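Local coordinates for protein hyaluronidase (Streptomyces koganeiensis, PDB 4UFQ) that probably cleaves hyaluronan as a hyalurononglucosaminidase, and assembles from three copies of an extended, strand-rich chain, at residues Pro61-Ser64 against Ala65-Ser69. Sequence-based numbering, arbitrary orientation.
Sequences PGTS and AMYLS
With chi1 of Y67 at -70°, its CG stands opposite the carbonyl carbon, and the phenol reaches back along the chain to S64 and T63. T63 meets it with its methyl: chi1 of T63, -63°, places OG1 beside the backbone N, where it turns to another partner, and leaves CG2 anti to that N, directed at the ring. The result is a compact example of an aromatic ring turned back against the residues that lead into its own strand. S64 CB sits over one face of the Y67 ring as a CH-pi contact, 4.1 Å from the centroid and displaced toward the rim. The methyl of T63 arrives obliquely, the two side chains crossing at roughly a right angle; CG2 is 3.3 Å from Y67 OH and 3.6 Å from Y67 CE2. The two segments meet through van der Waals and CH-pi contacts, while both hydroxyls of the loop are satisfied by other chains: T63 OG1 bonds to the carbonyl oxygen of G49 of the third subunit, and S64 OG to that of G76 of the second. Between ring and loop the backbone bends at A65, whose N is bound by the E72 carboxylate of the second subunit. The contact lies at the end of the loop that follows strand 54-58, where strand 66-70 begins, and M66 to S69 of that strand continue as parallel beta ladders into both neighbouring subunits, as expected of an intertwined, fibre-like trimer.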
# COMPACT_ATOMS: atom_id res chain seq x y z
N PRO B 61 -8.28 8.55 21.79
CA PRO B 61 -7.15 8.94 20.94
C PRO B 61 -5.79 8.35 21.36
O PRO B 61 -4.83 8.46 20.59
CB PRO B 61 -7.12 10.47 21.07
CG PRO B 61 -7.75 10.76 22.37
CD PRO B 61 -8.75 9.67 22.63
N GLY B 62 -5.71 7.74 22.54
CA GLY B 62 -4.44 7.27 23.07
C GLY B 62 -4.04 5.86 22.66
O GLY B 62 -2.95 5.41 23.00
N THR B 63 -4.91 5.18 21.92
CA THR B 63 -4.70 3.77 21.60
C THR B 63 -5.32 3.43 20.25
O THR B 63 -6.38 3.95 19.92
CB THR B 63 -5.35 2.88 22.68
OG1 THR B 63 -4.71 3.13 23.93
CG2 THR B 63 -5.22 1.41 22.35
N SER B 64 -4.67 2.54 19.49
CA SER B 64 -5.25 2.04 18.25
C SER B 64 -6.67 1.54 18.48
O SER B 64 -6.93 0.86 19.45
CB SER B 64 -4.42 0.88 17.68
OG SER B 64 -3.13 1.31 17.32
N ALA B 65 -7.58 1.87 17.58
CA ALA B 65 -8.96 1.38 17.66
C ALA B 65 -8.97 -0.14 17.57
O ALA B 65 -9.81 -0.81 18.17
CB ALA B 65 -9.78 1.98 16.55
N MSE B 66 -8.01 -0.67 16.82
CA MSE B 66 -7.95 -2.11 16.61
C MSE B 66 -6.53 -2.64 16.50
O MSE B 66 -5.70 -2.10 15.74
CB MSE B 66 -8.74 -2.49 15.38
CG MSE B 66 -8.76 -3.96 15.14
SE MSE B 66 -10.00 -4.40 13.73
CE MSE B 66 -9.50 -6.27 13.60
N TYR B 67 -6.26 -3.71 17.23
CA TYR B 67 -4.99 -4.44 17.17
C TYR B 67 -5.22 -5.81 16.57
O TYR B 67 -6.18 -6.49 16.94
CB TYR B 67 -4.42 -4.67 18.57
CG TYR B 67 -3.91 -3.45 19.28
CD1 TYR B 67 -2.72 -2.85 18.91
CD2 TYR B 67 -4.61 -2.93 20.36
CE1 TYR B 67 -2.25 -1.73 19.58
CE2 TYR B 67 -4.15 -1.82 21.04
CZ TYR B 67 -2.97 -1.23 20.65
OH TYR B 67 -2.50 -0.13 21.32
N LEU B 68 -4.32 -6.24 15.70
CA LEU B 68 -4.33 -7.59 15.16
C LEU B 68 -2.92 -8.16 15.20
O LEU B 68 -1.98 -7.54 14.71
CB LEU B 68 -4.87 -7.58 13.74
CG LEU B 68 -4.86 -8.92 13.00
CD1 LEU B 68 -5.78 -9.92 13.69
CD2 LEU B 68 -5.28 -8.75 11.56
N SER B 69 -2.76 -9.34 15.81
CA SER B 69 -1.46 -9.98 15.89
C SER B 69 -1.54 -11.46 15.55
O SER B 69 -2.36 -12.19 16.09
CB SER B 69 -0.83 -9.76 17.27
OG SER B 69 0.48 -10.31 17.33